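Side-chain contacts in 'Carboxyl esterase 2 (Tuber melanosporum Mel28, PDB 5MIF), which probably hydrolyses carboxylic esters, as an alpha/beta-hydrolase-fold carboxylesterase of the archaea-like type from a mycorrhizal truffle: residues Q40-A45 and I322-E327; F55-I60 and W120-P125. All blocks are in the same frame, centred on the assembly; numbering follows the deposited sequence.

Contact 1. Residues Q40-A45 and I322-E327; sequences QAYADA and IDVLSE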
loop_
_atom_site.group_PDB
_atom_site.type_symbol
_atom_site.label_atom_id
_atom_site.label_comp_id
_atom_site.label_asym_id
_atom_site.label_seq_id
_atom_site.Cartn_x
_atom_site.Cartn_y
_atom_site.Cartn_z
ATOM N N GLN A 40 -6.847 9.065 15.536
ATOM C CA GLN A 40 -7.921 9.280 16.493
ATOM C C GLN A 40 -7.656 10.528 17.335
ATOM O O GLN A 40 -8.554 11.323 17.563
ATOM C CB GLN A 40 -8.073 8.056 17.391
ATOM C CG GLN A 40 -9.249 8.115 18.330
ATOM C CD GLN A 40 -10.553 8.171 17.576
ATOM O OE1 GLN A 40 -10.918 7.232 16.873
ATOM N NE2 GLN A 40 -11.269 9.274 17.723
ATOM N N ALA A 41 -6.416 10.694 17.785
ATOM C CA ALA A 41 -6.017 11.868 18.560
ATOM C C ALA A 41 -6.201 13.146 17.758
ATOM O O ALA A 41 -6.667 14.158 18.278
ATOM C CB ALA A 41 -4.574 11.741 19.011
ATOM N N TYR A 42 -5.827 13.100 16.486
ATOM C CA TYR A 42 -6.021 14.250 15.609
ATOM C C TYR A 42 -7.505 14.573 15.414
ATOM O O TYR A 42 -7.906 15.733 15.445
ATOM C CB TYR A 42 -5.355 14.008 14.261
ATOM C CG TYR A 42 -5.625 15.102 13.265
ATOM C CD1 TYR A 42 -4.803 16.222 13.202
ATOM C CD2 TYR A 42 -6.704 15.029 12.395
ATOM C CE1 TYR A 42 -5.046 17.233 12.295
ATOM C CE2 TYR A 42 -6.953 16.033 11.480
ATOM C CZ TYR A 42 -6.121 17.132 11.435
ATOM O OH TYR A 42 -6.363 18.144 10.525
ATOM N N ALA A 43 -8.303 13.541 15.168
ATOM C CA ALA A 43 -9.738 13.696 14.974
ATOM C C ALA A 43 -10.391 14.282 16.221
ATOM O O ALA A 43 -11.271 15.135 16.134
ATOM C CB ALA A 43 -10.377 12.361 14.628
ATOM N N ASP A 44 -9.942 13.829 17.386
ATOM C CA ASP A 44 -10.488 14.333 18.641
ATOM C C ASP A 44 -10.146 15.816 18.812
ATOM O O ASP A 44 -11.008 16.617 19.165
ATOM C CB ASP A 44 -9.978 13.506 19.819
ATOM C CG ASP A 44 -10.588 12.114 19.851
ATOM O OD1 ASP A 44 -11.638 11.913 19.194
ATOM O OD2 ASP A 44 -10.037 11.229 20.544
ATOM N N ALA A 45 -8.891 16.174 18.545
ATOM C CA ALA A 45 -8.427 17.557 18.683
ATOM C C ALA A 45 -9.130 18.577 17.761
ATOM O O ALA A 45 -9.140 19.770 18.068
ATOM C CB ALA A 45 -6.917 17.621 18.463
ATOM N N ILE A 322 -1.603 16.311 5.657
ATOM C CA ILE A 322 -1.672 16.804 7.028
ATOM C C ILE A 322 -0.540 16.173 7.842
ATOM O O ILE A 322 -0.518 14.956 8.051
ATOM C CB ILE A 322 -3.030 16.482 7.656
ATOM C CG1 ILE A 322 -4.149 17.114 6.821
ATOM C CG2 ILE A 322 -3.064 16.918 9.120
ATOM C CD1 ILE A 322 -5.541 16.625 7.192
ATOM N N ASP A 323 0.401 17.004 8.277
ATOM C CA ASP A 323 1.639 16.549 8.925
ATOM C C ASP A 323 1.432 15.505 10.026
ATOM O O ASP A 323 2.096 14.465 10.046
ATOM C CB ASP A 323 2.392 17.754 9.488
ATOM C CG ASP A 323 2.993 18.626 8.396
ATOM O OD1 ASP A 323 2.918 18.242 7.202
ATOM O OD2 ASP A 323 3.542 19.699 8.734
ATOM N N VAL A 324 0.522 15.798 10.946
ATOM C CA VAL A 324 0.233 14.907 12.064
ATOM C C VAL A 324 -0.255 13.528 11.579
ATOM O O VAL A 324 0.207 12.491 12.064
ATOM C CB VAL A 324 -0.823 15.541 13.003
ATOM C CG1 VAL A 324 -1.474 14.497 13.883
ATOM C CG2 VAL A 324 -0.191 16.651 13.850
ATOM N N LEU A 325 -1.189 13.521 10.629
ATOM C CA LEU A 325 -1.733 12.271 10.090
ATOM C C LEU A 325 -0.677 11.472 9.319
ATOM O O LEU A 325 -0.677 10.240 9.326
ATOM C CB LEU A 325 -2.934 12.561 9.175
ATOM C CG LEU A 325 -4.198 13.111 9.849
ATOM C CD1 LEU A 325 -5.346 13.299 8.859
ATOM C CD2 LEU A 325 -4.628 12.218 11.006
ATOM N N SER A 326 0.242 12.189 8.685
ATOM C CA SER A 326 1.181 11.585 7.760
ATOM C C SER A 326 2.246 10.748 8.460
ATOM O O SER A 326 2.957 9.981 7.804
ATOM C CB SER A 326 1.828 12.674 6.892
ATOM O OG SER A 326 2.853 13.372 7.584
ATOM N N GLU A 327 2.350 10.869 9.783
ATOM C CA GLU A 327 3.368 10.119 10.522
ATOM C C GLU A 327 2.839 8.814 11.119
ATOM O O GLU A 327 3.612 8.024 11.663
ATOM C CB GLU A 327 3.983 10.984 11.627
ATOM C CG GLU A 327 4.799 12.162 11.087
ATOM C CD GLU A 327 6.025 11.735 10.268
ATOM O OE1 GLU A 327 6.581 10.642 10.511
ATOM O OE2 GLU A 327 6.427 12.497 9.363
#
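Tyr42 of helix 37-47 lays its ring against the apolar side chains of Ile322, Val324 and Leu325, and the whole contact turns on that ring. With CG anti to the backbone N (chi1 175°), the ring extends away from its own helix toward the short, weakly bonded helix 323-326. Leu325 packs over one ring face: its CG stands 4.3 Å from the centroid of the Tyr42 ring, a CH-pi contact displaced toward the rim, while Leu325 CD2 lies 3.8 Å from Tyr42 CD2. Branched Ile322 touches the far end, CG2 meeting Tyr42 CE1 at 3.8 Å, with its CD1 near the hydroxyl. Leu325 forms the buried, close-packed part; Val324, whose CG1 comes to 3.8 Å from Tyr42 CD1, belongs to the solvent side. Replacing this tyrosine by alanine is likely to open a gap over Leu325 and leave Val324 and Ile322 without the ring they pack on. Elsewhere on helix 37-47 Gln40 NE2 donates a hydrogen bond to Asp44 OD1, polar side chains suiting a face turned from the apolar contact. Glu327 O is hydrogen-bonded to Arg306 of the second subunit. Helix 37-47, its Ala43 resting on Pro237, thus packs against helix 323-326, which shortly precedes helix 329-345.

Contact 2. Residues F55-I60 and W120-P125; sequences FPLPEI and WVFGGP
Two irregular loops pass each other here without backbone pairing, their nearest CA atoms, those of Leu57 and Val121, being 8.7 Å apart, a spacing that side chains must bridge. On the 55-60 side Leu57 contributes most. Its two methyls share the work: Leu57 CD1 sits 3.7 Å from Val121 CG1, while Leu57 CD2 lies between Val121 CG1 and Phe122 CZ, 4.0 Å from each. A forked leucine suits this place because one side chain can meet two partners at once. Val121, buried and compact, has CG1 anti to its backbone N (chi1 -161°), which turns that methyl to both leucine methyls; the same methyl also lies over the centre of the neighbouring Phe122 ring, 4.2 Å above its plane. Pro58 approaches that ring at its edge, with Pro58 CD 4.0 Å from Phe122 CE1, and its closed ring supplies a rigid apolar surface without a backbone N-H to satisfy. Around the contact, Leu57 also touches Leu250 of helix 241-251, and Phe122 meets Phe53, from the same loop as Leu57, edge-to-face. Arg61, next along the first loop, hydrogen-bonds Val121 O and so ties the two loops, and it also holds Pro58 O. The chemistry across the contact itself is thus wholly apolar, implying that shape and the exclusion of water join these side chains, while the neighbouring arginine supplies a directional polar link from one loop to the other.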
loop_
_atom_site.group_PDB
_atom_site.type_symbol
_atom_site.label_atom_id
_atom_site.label_comp_id
_atom_site.label_asym_id
_atom_site.label_seq_id
_atom_site.Cartn_x
_atom_site.Cartn_y
_atom_site.Cartn_z
ATOM N N PHE A 55 -18.569 30.528 4.827
ATOM C CA PHE A 55 -18.389 31.965 4.663
ATOM C C PHE A 55 -18.366 32.685 6.021
ATOM O O PHE A 55 -19.042 32.263 6.965
ATOM C CB PHE A 55 -19.504 32.541 3.787
ATOM C CG PHE A 55 -19.502 32.021 2.378
ATOM C CD1 PHE A 55 -18.514 32.404 1.483
ATOM C CD2 PHE A 55 -20.509 31.175 1.942
ATOM C CE1 PHE A 55 -18.517 31.927 0.178
ATOM C CE2 PHE A 55 -20.523 30.698 0.642
ATOM C CZ PHE A 55 -19.523 31.076 -0.242
ATOM N N PRO A 56 -17.577 33.769 6.128
ATOM C CA PRO A 56 -16.696 34.286 5.073
ATOM C C PRO A 56 -15.385 33.497 4.974
ATOM O O PRO A 56 -14.873 33.033 5.998
ATOM C CB PRO A 56 -16.426 35.731 5.517
ATOM C CG PRO A 56 -16.537 35.678 6.998
ATOM C CD PRO A 56 -17.584 34.643 7.315
ATOM N N LEU A 57 -14.860 33.344 3.762
ATOM C CA LEU A 57 -13.578 32.673 3.568
ATOM C C LEU A 57 -12.444 33.614 3.967
ATOM O O LEU A 57 -12.516 34.815 3.710
ATOM C CB LEU A 57 -13.439 32.231 2.109
ATOM C CG LEU A 57 -14.464 31.182 1.683
ATOM C CD1 LEU A 57 -14.429 30.974 0.181
ATOM C CD2 LEU A 57 -14.177 29.882 2.406
ATOM N N PRO A 58 -11.376 33.070 4.567
ATOM C CA PRO A 58 -10.157 33.831 4.865
ATOM C C PRO A 58 -9.522 34.374 3.589
ATOM O O PRO A 58 -9.749 33.810 2.518
ATOM C CB PRO A 58 -9.238 32.791 5.517
ATOM C CG PRO A 58 -10.150 31.693 5.969
ATOM C CD PRO A 58 -11.262 31.659 4.974
ATOM N N GLU A 59 -8.746 35.443 3.667
ATOM C CA GLU A 59 -8.110 35.905 2.446
ATOM C C GLU A 59 -6.720 35.288 2.351
ATOM O O GLU A 59 -6.101 35.279 1.289
ATOM C CB GLU A 59 -8.066 37.439 2.366
ATOM C CG GLU A 59 -7.523 37.972 1.022
ATOM C CD GLU A 59 -8.325 37.540 -0.223
ATOM O OE1 GLU A 59 -9.456 37.012 -0.097
ATOM O OE2 GLU A 59 -7.792 37.709 -1.347
ATOM N N ILE A 60 -6.252 34.700 3.442
ATOM C CA ILE A 60 -5.082 33.856 3.328
ATOM C C ILE A 60 -5.575 32.422 3.167
ATOM O O ILE A 60 -6.263 31.893 4.037
ATOM C CB ILE A 60 -4.158 34.001 4.543
ATOM C CG1 ILE A 60 -3.571 35.416 4.572
ATOM C CG2 ILE A 60 -3.067 32.933 4.530
ATOM C CD1 ILE A 60 -2.982 35.854 3.255
ATOM N N TRP A 120 -10.464 22.885 -3.745
ATOM C CA TRP A 120 -10.395 23.962 -4.743
ATOM C C TRP A 120 -10.411 25.360 -4.115
ATOM O O TRP A 120 -10.219 26.334 -4.834
ATOM C CB TRP A 120 -11.535 23.850 -5.779
ATOM C CG TRP A 120 -11.561 22.546 -6.508
ATOM C CD1 TRP A 120 -10.712 22.139 -7.510
ATOM C CD2 TRP A 120 -12.464 21.458 -6.279
ATOM N NE1 TRP A 120 -11.043 20.860 -7.917
ATOM C CE2 TRP A 120 -12.115 20.423 -7.181
ATOM C CE3 TRP A 120 -13.538 21.259 -5.403
ATOM C CZ2 TRP A 120 -12.804 19.208 -7.231
ATOM C CZ3 TRP A 120 -14.228 20.048 -5.458
ATOM C CH2 TRP A 120 -13.858 19.041 -6.367
ATOM N N VAL A 121 -10.628 25.443 -2.795
ATOM C CA VAL A 121 -10.693 26.705 -2.043
ATOM C C VAL A 121 -9.412 27.031 -1.279
ATOM O O VAL A 121 -9.053 28.201 -1.136
ATOM C CB VAL A 121 -11.833 26.693 -0.993
ATOM C CG1 VAL A 121 -12.198 28.117 -0.574
ATOM C CG2 VAL A 121 -13.044 25.979 -1.519
ATOM N N PHE A 122 -8.746 25.997 -0.761
ATOM C CA PHE A 122 -7.540 26.170 0.057
ATOM C C PHE A 122 -6.316 25.462 -0.519
ATOM O O PHE A 122 -6.419 24.645 -1.446
ATOM C CB PHE A 122 -7.776 25.663 1.487
ATOM C CG PHE A 122 -8.918 26.336 2.188
ATOM C CD1 PHE A 122 -8.852 27.679 2.507
ATOM C CD2 PHE A 122 -10.064 25.627 2.517
ATOM C CE1 PHE A 122 -9.908 28.310 3.147
ATOM C CE2 PHE A 122 -11.125 26.249 3.160
ATOM C CZ PHE A 122 -11.042 27.595 3.471
ATOM N N GLY A 123 -5.159 25.763 0.064
ATOM C CA GLY A 123 -3.934 25.066 -0.265
ATOM C C GLY A 123 -3.010 25.912 -1.112
ATOM O O GLY A 123 -3.401 26.974 -1.601
ATOM N N GLY A 124 -1.783 25.430 -1.280
ATOM C CA GLY A 124 -0.751 26.125 -2.023
ATOM C C GLY A 124 0.570 25.554 -1.555
ATOM O O GLY A 124 0.576 24.573 -0.807
ATOM N N PRO A 125 1.689 26.161 -1.967
ATOM C CA PRO A 125 3.010 25.604 -1.647
ATOM C C PRO A 125 3.297 25.500 -0.148
ATOM O O PRO A 125 4.027 24.591 0.249
ATOM C CB PRO A 125 3.977 26.586 -2.317
ATOM C CG PRO A 125 3.188 27.866 -2.471
ATOM C CD PRO A 125 1.783 27.417 -2.732
#

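Contact 2 is nested within the chain loop closed by contact 1: the order runs 40-45, 55-60, 120-125, then 322-327. Their centres are 21 Å apart and their nearest atoms about 9 Å, so they do not touch. Both join the N-terminal region, helix 37-47 and the loop after it, to segments of the alpha/beta-hydrolase fold: contact 2 to the loop between strand 109-115 and helix 129-139, contact 1 to the short, weakly bonded helix 323-326 before helix 329-345. The N-terminal region is therefore packed against the fold at two separate places. Ile322 of contact 1 lies near, without touching, a probable Ser190-His317-Asp287 triad.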